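Local coordinates for Serine/threonine protein kinase (PDB 4ESQ) that probably phosphorylates proteins on serine and threonine at the expense of ATP, acting as a membrane receptor kinase of which this chain is the extracellular sensor domain, at residues A[43-48]-A[118-123]; A[125-130]-A[146-151]; A[153-158]-A[168-173]; A[112-117]-A[131-136]. One frame throughout, in Å; residues are numbered along the deposited sequence.

Interaction 1. Residues A[43-48]-A[118-123]; sequences VTVSLP and VTVTNK
T44 and T121 face each other as a hydrogen-bonded pair where the short strand 44-45 closes one outer edge of the large antiparallel sheet of this extracellular sensor domain. Their backbones are joined twice, from T44 N to T121 O at 3.0 Å and from T121 N to T44 O at 2.8 Å. Valine and threonine suit both strands, because beta-branched side chains favour an extended main chain. V45 and V120, the adjacent non-hydrogen-bonded pair, turn to the other face of the sheet, where L54 of helix 51-54 covers them. There V45 CG1 rests 4.0 Å from V118 CB, and V43 CG2, anti to its backbone N, approaches V120 CG1 to 3.5 Å. On the threonine face one water molecule donates to T44 O and is also hydrogen-bonded to T121 OG1, a hydroxyl whose main partner is T126 OG1.

S46 marks the point where segment 43-48 leaves the strand. Its backbone N still donates to T119 O, at 2.9 Å. Its CB lies against T119, 4.0 Å from T119 CB. One bond further, chi1 of 57° sets OG between the backbone N and the carbonyl carbon. From there S46 OG accepts T119 N at 2.8 Å in a fairly straight bond of 166°. A serine hydroxyl thus stands in for the carbonyl that a continuing strand would offer, and it is short enough to do so beside the turning backbone. Beyond it, the L47 and V118 side chains cross at about a right angle, L47 CD1 touching V118 CG1 at 3.9 Å.

Interaction 2. Residues A[125-130]-A[146-151]; sequences KTYRWT and TQEGAE
Q147 packs against two aromatic side chains, W129 and Y127. The W129 contact is CH-pi: Q147 CB lies 3.6 Å from the centroid of the six-membered ring, only 6° off its normal. Glutamine suits the place, offering a CB to the ring face and a flat, uncharged amide that lies within 17° of the indole plane, Q147 OE1 nearest W129 CZ2. Q147 NE2 comes over a face of the Y127 ring, 3.5 Å from Y127 CG, with the amide nearly perpendicular to that ring.

Among the polar bonds, T130 and T146 form a hydrogen-bonded pair, T146 N lying 2.8 Å from T130 O. R128 O accepts E148 N at 3.0 Å. The E148 side chain, extended beyond CG, crosses R128, its carboxylate lying against R128 CB and CG. E148 OE2 takes R128 N at 3.1 Å from above the carboxylate plane, and a water that donates weakly to T126 O also donates to it.

The side chain of Q147 comes within about 3 Å (nearest atoms) of a bound buffer molecule, which may mark a pocket. The contact forms the open end of the hairpin of strands 125-131 and 141-147, flanked by strand 117-122 beside the first and by W153, leading into strand 154-162, beside the second.

Interaction 3. Residues A[153-158]-A[168-173]; sequences WECQRA and DVNACG
C155 and C172 each hold SG anti to their own carbonyl carbon (chi1 -65° and -51°), which turns the two sulfurs toward each other across a non-hydrogen-bonded pair of an antiparallel beta hairpin. They are joined as a disulfide, C155 SG to C172 SG 2.0 Å, with a torsion of 104° about the S-S bond. The cross-strand cystine locks the register of strands 154-162 and 165-173 covalently. Next to it the W153 indole lies over the C172-G173 backbone. W153 CZ2 touches C172 CB at 3.5 Å, and G173 CA, the CH-pi donor, lies over a face of the ring, 3.5 Å from W153 CZ3.

On the disulfide face R157 bends at chi2 and chi3, and its CD passes 3.4 Å from N170 OD1. The guanidinium then grips one oxygen of D168 with two nitrogens, R157 NH1 and NH2 both lying 2.8 Å from D168 OD1. This salt bridge is buried; D168 OD2 is bound by Y62 OH and S57 N, and R157 NH2 also reaches G52 O. The small A158 and A171 and the branched V169 occupy the opposite face, against A180 of helix 179-192. V169 O takes two donors, A158 N at 2.8 Å and R157 NH1 at 2.9 Å, the latter from above the carbonyl plane.

Interaction 4. Residues A[112-117]-A[131-136]; sequences NCAGKT and FADVKG
G115 N is shared between two carbonyls of the facing loop: it donates to A132 O at 3.2 Å, from above that carbonyl's plane, and more weakly to F131 O at 3.1 Å. A straighter bond flanks it, F131 N to K116 O at 2.9 Å and 171°. G115 is the third residue of a type II beta turn from C113 to K116, and its positive phi of 69° suits glycine.

F131 fills the inner side of the turn. The carbonyl oxygen C113 O lies 3.4 Å from both F131 CB and F131 CD2, while C113 CB sits over one face of the ring, offset toward the rim and 4.1 Å from the F131 centroid. C113 SG, in disulfide with C50, is an oblique sulfur-aromatic neighbour 5.2 Å from the centroid of the F131 ring. A53 and L54 of helix 51-54 also touch this phenyl group, a large apolar side chain suited to a buried place. A114 CB meets V134 CG2 at 4.2 Å.

K116 runs out fully extended alongside its own loop, and K116 NZ donates to N112 O at 3.0 Å in the carbonyl plane. Every hydrogen bond across the contact joins backbone to backbone, which implies that the polar pairing is set by the course of the two main chains and not by side-chain identity, while the buried C113 and F131 supply the apolar part.

Interactions 1, 2 and 3 follow in series along the chain and are steps across one antiparallel sheet, in the order 44-45, 117-122, 125-131, 141-147, 154-162 and 165-173. Interactions 1 and 2 lie 12 Å apart, centre to centre, and meet through backbone bonds between strands 117-122 and 125-131; interactions 2 and 3, 14 Å apart, meet where W129 packs on W153 and C155. Interaction 4 joins loops at the ends of these strands, its segments alternating with those of interactions 1 and 2. It touches interaction 1 through V118 with F131 and L47 with K116, and interaction 2 through T117 and T130. The two disulfides fasten separate parts of the sensor domain, a central hairpin and a loop.

Interaction 1. Residues A[43-48]-A[118-123]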
loop_
_atom_site.group_PDB
_atom_site.type_symbol
_atom_site.label_atom_id
_atom_site.label_comp_id
_atom_site.label_asym_id
_atom_site.label_seq_id
_atom_site.Cartn_x
_atom_site.Cartn_y
_atom_site.Cartn_z
ATOM N N VAL A 43 -11.041 -9.336 8.011
ATOM C CA VAL A 43 -10.900 -9.998 6.726
ATOM C C VAL A 43 -10.183 -11.325 6.952
ATOM O O VAL A 43 -9.281 -11.422 7.784
ATOM C CB VAL A 43 -10.147 -9.118 5.711
ATOM C CG1 VAL A 43 -8.803 -8.689 6.275
ATOM C CG2 VAL A 43 -9.986 -9.845 4.379
ATOM N N THR A 44 -10.609 -12.349 6.228
ATOM C CA THR A 44 -10.040 -13.677 6.380
ATOM C C THR A 44 -9.292 -14.040 5.109
ATOM O O THR A 44 -9.861 -14.011 4.023
ATOM C CB THR A 44 -11.149 -14.705 6.604
ATOM O OG1 THR A 44 -11.973 -14.275 7.699
ATOM C CG2 THR A 44 -10.557 -16.086 6.906
ATOM N N VAL A 45 -8.013 -14.364 5.246
ATOM C CA VAL A 45 -7.209 -14.777 4.100
ATOM C C VAL A 45 -6.763 -16.209 4.325
ATOM O O VAL A 45 -6.286 -16.547 5.415
ATOM C CB VAL A 45 -5.988 -13.875 3.928
ATOM C CG1 VAL A 45 -5.284 -14.174 2.603
ATOM C CG2 VAL A 45 -6.427 -12.422 3.982
ATOM N N SER A 46 -6.936 -17.045 3.300
ATOM C CA SER A 46 -6.655 -18.477 3.406
ATOM C C SER A 46 -5.231 -18.730 3.890
ATOM O O SER A 46 -4.987 -19.663 4.661
ATOM C CB SER A 46 -6.923 -19.183 2.079
ATOM O OG SER A 46 -6.162 -18.627 1.022
ATOM N N LEU A 47 -4.290 -17.904 3.436
ATOM C CA LEU A 47 -2.976 -17.855 4.065
ATOM C C LEU A 47 -2.917 -16.545 4.860
ATOM O O LEU A 47 -2.698 -15.473 4.289
ATOM C CB LEU A 47 -1.860 -17.900 3.013
ATOM C CG LEU A 47 -1.839 -19.132 2.104
ATOM C CD1 LEU A 47 -0.809 -18.970 0.987
ATOM C CD2 LEU A 47 -1.578 -20.400 2.916
ATOM N N PRO A 48 -3.128 -16.623 6.182
ATOM C CA PRO A 48 -3.305 -15.404 6.986
ATOM C C PRO A 48 -2.188 -14.374 6.829
ATOM O O PRO A 48 -2.463 -13.176 6.881
ATOM C CB PRO A 48 -3.329 -15.933 8.422
ATOM C CG PRO A 48 -3.827 -17.311 8.314
ATOM C CD PRO A 48 -3.309 -17.845 6.982
ATOM N N VAL A 118 -4.744 -17.038 -3.184
ATOM C CA VAL A 118 -5.361 -17.065 -1.861
ATOM C C VAL A 118 -6.856 -16.762 -1.970
ATOM O O VAL A 118 -7.301 -16.123 -2.934
ATOM C CB VAL A 118 -4.692 -16.056 -0.882
ATOM C CG1 VAL A 118 -3.240 -16.443 -0.645
ATOM C CG2 VAL A 118 -4.795 -14.623 -1.413
ATOM N N THR A 119 -7.625 -17.256 -1.002
ATOM C CA THR A 119 -9.046 -16.956 -0.902
ATOM C C THR A 119 -9.214 -15.852 0.140
ATOM O O THR A 119 -8.630 -15.916 1.223
ATOM C CB THR A 119 -9.853 -18.201 -0.460
ATOM O OG1 THR A 119 -9.607 -19.285 -1.366
ATOM C CG2 THR A 119 -11.334 -17.909 -0.448
ATOM N N VAL A 120 -9.996 -14.833 -0.187
ATOM C CA VAL A 120 -10.203 -13.722 0.733
ATOM C C VAL A 120 -11.684 -13.560 1.022
ATOM O O VAL A 120 -12.498 -13.507 0.103
ATOM C CB VAL A 120 -9.682 -12.403 0.140
ATOM C CG1 VAL A 120 -9.836 -11.275 1.152
ATOM C CG2 VAL A 120 -8.234 -12.554 -0.276
ATOM N N THR A 121 -12.035 -13.480 2.297
ATOM C CA THR A 121 -13.432 -13.305 2.666
ATOM C C THR A 121 -13.604 -11.986 3.397
ATOM O O THR A 121 -12.881 -11.683 4.347
ATOM C CB THR A 121 -13.953 -14.464 3.532
ATOM O OG1 THR A 121 -13.750 -15.704 2.841
ATOM C CG2 THR A 121 -15.447 -14.289 3.812
ATOM N N ASN A 122 -14.566 -11.200 2.931
ATOM C CA ASN A 122 -14.854 -9.900 3.511
ATOM C C ASN A 122 -16.338 -9.616 3.346
ATOM O O ASN A 122 -16.889 -9.764 2.252
ATOM C CB ASN A 122 -14.014 -8.814 2.834
ATOM C CG ASN A 122 -14.059 -7.484 3.578
ATOM O OD1 ASN A 122 -15.093 -7.094 4.121
ATOM N ND2 ASN A 122 -12.930 -6.783 3.603
ATOM N N LYS A 123 -16.987 -9.234 4.442
ATOM C CA LYS A 123 -18.419 -8.955 4.415
ATOM C C LYS A 123 -19.200 -10.097 3.777
ATOM O O LYS A 123 -20.065 -9.867 2.933
ATOM C CB LYS A 123 -18.699 -7.653 3.663
ATOM C CG LYS A 123 -18.077 -6.423 4.302
ATOM C CD LYS A 123 -18.614 -5.142 3.674
ATOM C CE LYS A 123 -17.934 -3.913 4.260
ATOM N NZ LYS A 123 -18.079 -3.848 5.744
HETATM O O HOH W 1 -11.013 -16.630 3.006
#

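Interaction 2. Residues A[125-130]-A[146-151]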
loop_
_atom_site.group_PDB
_atom_site.type_symbol
_atom_site.label_atom_id
_atom_site.label_comp_id
_atom_site.label_asym_id
_atom_site.label_seq_id
_atom_site.Cartn_x
_atom_site.Cartn_y
_atom_site.Cartn_z
ATOM N N LYS A 125 -18.479 -12.061 1.591
ATOM C CA LYS A 125 -18.204 -12.240 0.170
ATOM C C LYS A 125 -16.794 -12.795 -0.008
ATOM O O LYS A 125 -15.850 -12.303 0.607
ATOM C CB LYS A 125 -18.355 -10.913 -0.572
ATOM C CG LYS A 125 -19.744 -10.304 -0.463
ATOM C CD LYS A 125 -19.790 -8.924 -1.092
ATOM C CE LYS A 125 -18.867 -7.959 -0.365
ATOM N NZ LYS A 125 -18.825 -6.621 -1.021
ATOM N N THR A 126 -16.658 -13.811 -0.856
ATOM C CA THR A 126 -15.387 -14.508 -1.021
ATOM C C THR A 126 -14.842 -14.406 -2.443
ATOM O O THR A 126 -15.554 -14.676 -3.409
ATOM C CB THR A 126 -15.533 -15.987 -0.657
ATOM O OG1 THR A 126 -15.901 -16.103 0.723
ATOM C CG2 THR A 126 -14.234 -16.717 -0.887
ATOM N N TYR A 127 -13.579 -14.017 -2.568
ATOM C CA TYR A 127 -12.949 -13.938 -3.875
ATOM C C TYR A 127 -11.518 -14.451 -3.830
ATOM O O TYR A 127 -10.891 -14.466 -2.781
ATOM C CB TYR A 127 -13.008 -12.511 -4.422
ATOM C CG TYR A 127 -14.410 -12.078 -4.786
ATOM C CD1 TYR A 127 -14.963 -12.420 -6.015
ATOM C CD2 TYR A 127 -15.189 -11.343 -3.898
ATOM C CE1 TYR A 127 -16.248 -12.034 -6.356
ATOM C CE2 TYR A 127 -16.478 -10.952 -4.230
ATOM C CZ TYR A 127 -17.000 -11.300 -5.462
ATOM O OH TYR A 127 -18.281 -10.917 -5.804
ATOM N N ARG A 128 -11.023 -14.907 -4.973
ATOM C CA ARG A 128 -9.681 -15.454 -5.026
ATOM C C ARG A 128 -8.756 -14.451 -5.705
ATOM O O ARG A 128 -9.152 -13.779 -6.652
ATOM C CB ARG A 128 -9.690 -16.808 -5.742
ATOM C CG ARG A 128 -10.474 -17.869 -4.965
ATOM C CD ARG A 128 -10.652 -19.150 -5.756
ATOM N NE ARG A 128 -9.375 -19.773 -6.081
ATOM C CZ ARG A 128 -8.750 -20.640 -5.295
ATOM N NH1 ARG A 128 -9.290 -21.001 -4.138
ATOM N NH2 ARG A 128 -7.590 -21.155 -5.674
ATOM N N TRP A 129 -7.536 -14.340 -5.190
ATOM C CA TRP A 129 -6.538 -13.429 -5.747
ATOM C C TRP A 129 -5.228 -14.172 -5.950
ATOM O O TRP A 129 -4.811 -14.938 -5.081
ATOM C CB TRP A 129 -6.296 -12.254 -4.807
ATOM C CG TRP A 129 -7.412 -11.271 -4.735
ATOM C CD1 TRP A 129 -8.594 -11.414 -4.055
ATOM C CD2 TRP A 129 -7.449 -9.968 -5.338
ATOM N NE1 TRP A 129 -9.366 -10.279 -4.208
ATOM C CE2 TRP A 129 -8.684 -9.381 -4.990
ATOM C CE3 TRP A 129 -6.555 -9.242 -6.140
ATOM C CZ2 TRP A 129 -9.051 -8.103 -5.420
ATOM C CZ3 TRP A 129 -6.927 -7.972 -6.568
ATOM C CH2 TRP A 129 -8.162 -7.419 -6.205
ATOM N N THR A 130 -4.572 -13.922 -7.083
ATOM C CA THR A 130 -3.329 -14.611 -7.423
ATOM C C THR A 130 -2.142 -13.643 -7.392
ATOM O O THR A 130 -2.180 -12.618 -8.059
ATOM C CB THR A 130 -3.418 -15.216 -8.839
ATOM O OG1 THR A 130 -4.556 -16.085 -8.930
ATOM C CG2 THR A 130 -2.164 -15.994 -9.155
ATOM N N THR A 146 -3.870 -10.464 -8.793
ATOM C CA THR A 146 -4.866 -10.448 -9.853
ATOM C C THR A 146 -6.138 -11.093 -9.347
ATOM O O THR A 146 -6.103 -12.218 -8.845
ATOM C CB THR A 146 -4.350 -11.231 -11.069
ATOM O OG1 THR A 146 -3.107 -10.664 -11.510
ATOM C CG2 THR A 146 -5.368 -11.212 -12.203
ATOM N N GLN A 147 -7.259 -10.385 -9.457
ATOM C CA GLN A 147 -8.526 -10.925 -8.978
ATOM C C GLN A 147 -9.096 -11.907 -9.996
ATOM O O GLN A 147 -9.112 -11.631 -11.191
ATOM C CB GLN A 147 -9.546 -9.814 -8.689
ATOM C CG GLN A 147 -10.920 -10.370 -8.289
ATOM C CD GLN A 147 -11.893 -9.322 -7.758
ATOM O OE1 GLN A 147 -11.820 -8.150 -8.110
ATOM N NE2 GLN A 147 -12.808 -9.754 -6.898
ATOM N N GLU A 148 -9.554 -13.061 -9.527
ATOM C CA GLU A 148 -10.120 -14.072 -10.430
ATOM C C GLU A 148 -11.254 -13.523 -11.313
ATOM O O GLU A 148 -11.889 -12.520 -10.982
ATOM C CB GLU A 148 -10.611 -15.287 -9.638
ATOM C CG GLU A 148 -11.934 -15.063 -8.915
ATOM C CD GLU A 148 -12.414 -16.293 -8.162
ATOM O OE1 GLU A 148 -12.216 -17.418 -8.677
ATOM O OE2 GLU A 148 -12.980 -16.137 -7.051
ATOM N N GLY A 149 -11.507 -14.180 -12.440
ATOM C CA GLY A 149 -12.557 -13.733 -13.347
ATOM C C GLY A 149 -12.033 -13.073 -14.614
ATOM O O GLY A 149 -10.840 -12.787 -14.724
ATOM N N ALA A 150 -12.920 -12.817 -15.573
ATOM C CA ALA A 150 -12.492 -12.273 -16.866
ATOM C C ALA A 150 -12.380 -10.749 -16.898
ATOM O O ALA A 150 -12.049 -10.170 -17.935
ATOM C CB ALA A 150 -13.394 -12.767 -17.993
ATOM N N GLU A 151 -12.645 -10.099 -15.771
ATOM C CA GLU A 151 -12.490 -8.654 -15.694
ATOM C C GLU A 151 -11.052 -8.249 -15.984
ATOM O O GLU A 151 -10.813 -7.344 -16.773
ATOM C CB GLU A 151 -12.918 -8.128 -14.321
ATOM C CG GLU A 151 -14.422 -8.144 -14.108
ATOM C CD GLU A 151 -14.836 -7.441 -12.834
ATOM O OE1 GLU A 151 -13.967 -7.253 -11.959
ATOM O OE2 GLU A 151 -16.025 -7.078 -12.707
HETATM O O HOH W 2 -14.159 -17.248 -4.535
HETATM O O HOH W 3 -0.693 -11.422 -10.531
HETATM O O HOH W 4 -6.731 -14.881 -9.925
#

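Interaction 3. Residues A[153-158]-A[168-173]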
loop_
_atom_site.group_PDB
_atom_site.type_symbol
_atom_site.label_atom_id
_atom_site.label_comp_id
_atom_site.label_asym_id
_atom_site.label_seq_id
_atom_site.Cartn_x
_atom_site.Cartn_y
_atom_site.Cartn_z
ATOM N N TRP A 153 -9.123 -7.207 -13.508
ATOM C CA TRP A 153 -8.816 -6.264 -12.422
ATOM C C TRP A 153 -7.601 -6.749 -11.649
ATOM O O TRP A 153 -7.521 -7.924 -11.281
ATOM C CB TRP A 153 -10.021 -6.129 -11.476
ATOM C CG TRP A 153 -9.879 -5.067 -10.408
ATOM C CD1 TRP A 153 -9.579 -5.263 -9.091
ATOM C CD2 TRP A 153 -10.020 -3.648 -10.577
ATOM N NE1 TRP A 153 -9.539 -4.060 -8.426
ATOM C CE2 TRP A 153 -9.798 -3.053 -9.319
ATOM C CE3 TRP A 153 -10.312 -2.825 -11.671
ATOM C CZ2 TRP A 153 -9.865 -1.672 -9.123
ATOM C CZ3 TRP A 153 -10.384 -1.458 -11.475
ATOM C CH2 TRP A 153 -10.157 -0.894 -10.212
ATOM N N GLU A 154 -6.653 -5.848 -11.394
ATOM C CA GLU A 154 -5.432 -6.213 -10.685
ATOM C C GLU A 154 -5.017 -5.109 -9.739
ATOM O O GLU A 154 -5.486 -3.989 -9.861
ATOM C CB GLU A 154 -4.293 -6.470 -11.676
ATOM C CG GLU A 154 -4.496 -7.684 -12.558
ATOM C CD GLU A 154 -3.321 -7.922 -13.486
ATOM O OE1 GLU A 154 -3.062 -7.052 -14.349
ATOM O OE2 GLU A 154 -2.659 -8.975 -13.353
ATOM N N CYS A 155 -4.148 -5.435 -8.785
ATOM C CA CYS A 155 -3.574 -4.417 -7.905
ATOM C C CYS A 155 -2.079 -4.618 -7.838
ATOM O O CYS A 155 -1.602 -5.749 -7.847
ATOM C CB CYS A 155 -4.147 -4.512 -6.494
ATOM S SG CYS A 155 -5.905 -4.169 -6.353
ATOM N N GLN A 156 -1.327 -3.525 -7.783
ATOM C CA GLN A 156 0.075 -3.638 -7.403
ATOM C C GLN A 156 0.263 -3.086 -6.003
ATOM O O GLN A 156 -0.184 -1.972 -5.692
ATOM C CB GLN A 156 1.005 -2.903 -8.367
ATOM C CG GLN A 156 2.487 -3.162 -8.049
ATOM C CD GLN A 156 3.433 -2.242 -8.796
ATOM O OE1 GLN A 156 3.156 -1.056 -8.953
ATOM N NE2 GLN A 156 4.565 -2.787 -9.253
ATOM N N ARG A 157 0.896 -3.888 -5.151
ATOM C CA ARG A 157 1.302 -3.436 -3.826
ATOM C C ARG A 157 2.738 -2.931 -3.914
ATOM O O ARG A 157 3.575 -3.526 -4.599
ATOM C CB ARG A 157 1.222 -4.587 -2.813
ATOM C CG ARG A 157 -0.200 -5.008 -2.433
ATOM C CD ARG A 157 -0.830 -4.045 -1.441
ATOM N NE ARG A 157 -0.334 -4.206 -0.072
ATOM C CZ ARG A 157 0.447 -3.334 0.556
ATOM N NH1 ARG A 157 0.859 -2.227 -0.071
ATOM N NH2 ARG A 157 0.826 -3.563 1.810
ATOM N N ALA A 158 3.030 -1.828 -3.234
ATOM C CA ALA A 158 4.413 -1.378 -3.126
ATOM C C ALA A 158 4.665 -0.910 -1.709
ATOM O O ALA A 158 3.826 -0.235 -1.109
ATOM C CB ALA A 158 4.701 -0.256 -4.105
ATOM N N ASP A 168 3.391 2.786 2.067
ATOM C CA ASP A 168 2.592 1.576 1.889
ATOM C C ASP A 168 1.477 1.867 0.901
ATOM O O ASP A 168 0.544 2.598 1.229
ATOM C CB ASP A 168 2.007 1.169 3.250
ATOM C CG ASP A 168 1.573 -0.284 3.308
ATOM O OD1 ASP A 168 1.674 -0.985 2.286
ATOM O OD2 ASP A 168 1.128 -0.723 4.399
ATOM N N VAL A 169 1.575 1.298 -0.299
ATOM C CA VAL A 169 0.698 1.682 -1.413
ATOM C C VAL A 169 0.020 0.504 -2.118
ATOM O O VAL A 169 0.648 -0.521 -2.395
ATOM C CB VAL A 169 1.501 2.470 -2.464
ATOM C CG1 VAL A 169 0.617 2.854 -3.651
ATOM C CG2 VAL A 169 2.145 3.714 -1.831
ATOM N N ASN A 170 -1.266 0.666 -2.427
ATOM C CA ASN A 170 -2.000 -0.305 -3.229
ATOM C C ASN A 170 -2.619 0.451 -4.381
ATOM O O ASN A 170 -3.348 1.430 -4.163
ATOM C CB ASN A 170 -3.088 -0.979 -2.383
ATOM C CG ASN A 170 -3.576 -2.294 -2.983
ATOM O OD1 ASN A 170 -2.946 -2.859 -3.879
ATOM N ND2 ASN A 170 -4.689 -2.794 -2.472
ATOM N N ALA A 171 -2.290 0.056 -5.608
ATOM C CA ALA A 171 -2.811 0.745 -6.783
ATOM C C ALA A 171 -3.474 -0.276 -7.698
ATOM O O ALA A 171 -2.842 -1.258 -8.097
ATOM C CB ALA A 171 -1.693 1.484 -7.522
ATOM N N CYS A 172 -4.741 -0.036 -8.034
ATOM C CA CYS A 172 -5.556 -1.031 -8.731
ATOM C C CYS A 172 -6.199 -0.490 -9.998
ATOM O O CYS A 172 -6.541 0.686 -10.083
ATOM C CB CYS A 172 -6.652 -1.563 -7.805
ATOM S SG CYS A 172 -6.081 -2.136 -6.165
ATOM N N GLY A 173 -6.390 -1.368 -10.973
ATOM C CA GLY A 173 -6.973 -0.967 -12.244
ATOM C C GLY A 173 -6.924 -2.108 -13.235
ATOM O O GLY A 173 -6.592 -3.236 -12.869
HETATM O O HOH W 5 -4.163 -4.718 -14.471
#

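Interaction 4. Residues A[112-117]-A[131-136]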
loop_
_atom_site.group_PDB
_atom_site.type_symbol
_atom_site.label_atom_id
_atom_site.label_comp_id
_atom_site.label_asym_id
_atom_site.label_seq_id
_atom_site.Cartn_x
_atom_site.Cartn_y
_atom_site.Cartn_z
ATOM N N ASN A 112 6.497 -15.465 0.747
ATOM C CA ASN A 112 5.768 -16.704 0.982
ATOM C C ASN A 112 4.381 -16.689 0.345
ATOM O O ASN A 112 3.688 -17.714 0.318
ATOM C CB ASN A 112 5.659 -16.989 2.482
ATOM C CG ASN A 112 6.983 -17.410 3.092
ATOM O OD1 ASN A 112 7.780 -18.110 2.460
ATOM N ND2 ASN A 112 7.223 -16.989 4.328
ATOM N N CYS A 113 3.974 -15.525 -0.156
ATOM C CA CYS A 113 2.712 -15.398 -0.875
ATOM C C CYS A 113 2.914 -15.460 -2.386
ATOM O O CYS A 113 1.979 -15.770 -3.128
ATOM C CB CYS A 113 2.022 -14.083 -0.499
ATOM S SG CYS A 113 1.726 -13.934 1.273
ATOM N N ALA A 114 4.136 -15.167 -2.830
ATOM C CA ALA A 114 4.455 -15.084 -4.257
ATOM C C ALA A 114 4.079 -16.347 -5.019
ATOM O O ALA A 114 4.337 -17.455 -4.559
ATOM C CB ALA A 114 5.937 -14.794 -4.446
ATOM N N GLY A 115 3.473 -16.173 -6.189
ATOM C CA GLY A 115 3.146 -17.300 -7.044
ATOM C C GLY A 115 2.044 -18.205 -6.513
ATOM O O GLY A 115 1.934 -19.359 -6.926
ATOM N N LYS A 116 1.221 -17.673 -5.614
ATOM C CA LYS A 116 0.118 -18.435 -5.025
ATOM C C LYS A 116 -1.225 -17.733 -5.188
ATOM O O LYS A 116 -1.298 -16.513 -5.300
ATOM C CB LYS A 116 0.374 -18.686 -3.535
ATOM C CG LYS A 116 1.634 -19.471 -3.235
ATOM C CD LYS A 116 1.795 -19.675 -1.733
ATOM C CE LYS A 116 3.097 -20.379 -1.398
ATOM N NZ LYS A 116 3.191 -20.627 0.066
ATOM N N THR A 117 -2.298 -18.520 -5.213
ATOM C CA THR A 117 -3.639 -17.965 -5.147
ATOM C C THR A 117 -4.154 -18.106 -3.716
ATOM O O THR A 117 -3.989 -19.154 -3.100
ATOM C CB THR A 117 -4.598 -18.675 -6.127
ATOM O OG1 THR A 117 -4.079 -18.588 -7.459
ATOM C CG2 THR A 117 -5.980 -18.026 -6.088
ATOM N N PHE A 131 -1.101 -13.976 -6.624
ATOM C CA PHE A 131 0.105 -13.145 -6.557
ATOM C C PHE A 131 1.108 -13.528 -7.645
ATOM O O PHE A 131 1.311 -14.714 -7.928
ATOM C CB PHE A 131 0.794 -13.300 -5.206
ATOM C CG PHE A 131 0.004 -12.761 -4.063
ATOM C CD1 PHE A 131 -0.010 -11.397 -3.806
ATOM C CD2 PHE A 131 -0.707 -13.608 -3.236
ATOM C CE1 PHE A 131 -0.741 -10.883 -2.736
ATOM C CE2 PHE A 131 -1.434 -13.102 -2.159
ATOM C CZ PHE A 131 -1.450 -11.741 -1.920
ATOM N N ALA A 132 1.744 -12.516 -8.228
ATOM C CA ALA A 132 2.904 -12.730 -9.085
ATOM C C ALA A 132 4.135 -12.886 -8.196
ATOM O O ALA A 132 4.014 -13.144 -6.995
ATOM C CB ALA A 132 3.067 -11.562 -10.044
ATOM N N ASP A 133 5.324 -12.728 -8.763
ATOM C CA ASP A 133 6.525 -12.766 -7.938
ATOM C C ASP A 133 6.803 -11.398 -7.309
ATOM O O ASP A 133 6.384 -10.363 -7.822
ATOM C CB ASP A 133 7.739 -13.263 -8.733
ATOM C CG ASP A 133 7.783 -14.782 -8.849
ATOM O OD1 ASP A 133 6.950 -15.466 -8.209
ATOM O OD2 ASP A 133 8.662 -15.299 -9.570
ATOM N N VAL A 134 7.480 -11.406 -6.170
ATOM C CA VAL A 134 7.861 -10.168 -5.519
ATOM C C VAL A 134 9.001 -9.525 -6.295
ATOM O O VAL A 134 9.993 -10.179 -6.632
ATOM C CB VAL A 134 8.298 -10.399 -4.054
ATOM C CG1 VAL A 134 8.840 -9.112 -3.461
ATOM C CG2 VAL A 134 7.134 -10.917 -3.226
ATOM N N LYS A 135 8.840 -8.245 -6.603
ATOM C CA LYS A 135 9.844 -7.510 -7.361
ATOM C C LYS A 135 10.321 -6.295 -6.591
ATOM O O LYS A 135 10.079 -6.176 -5.386
ATOM C CB LYS A 135 9.298 -7.100 -8.730
ATOM C CG LYS A 135 9.026 -8.287 -9.638
ATOM C CD LYS A 135 8.565 -7.844 -11.019
ATOM C CE LYS A 135 8.501 -9.030 -11.965
ATOM N NZ LYS A 135 8.048 -8.619 -13.324
ATOM N N GLY A 136 11.002 -5.397 -7.294
ATOM C CA GLY A 136 11.554 -4.209 -6.673
ATOM C C GLY A 136 13.018 -4.393 -6.319
ATOM O O GLY A 136 13.540 -5.507 -6.339
#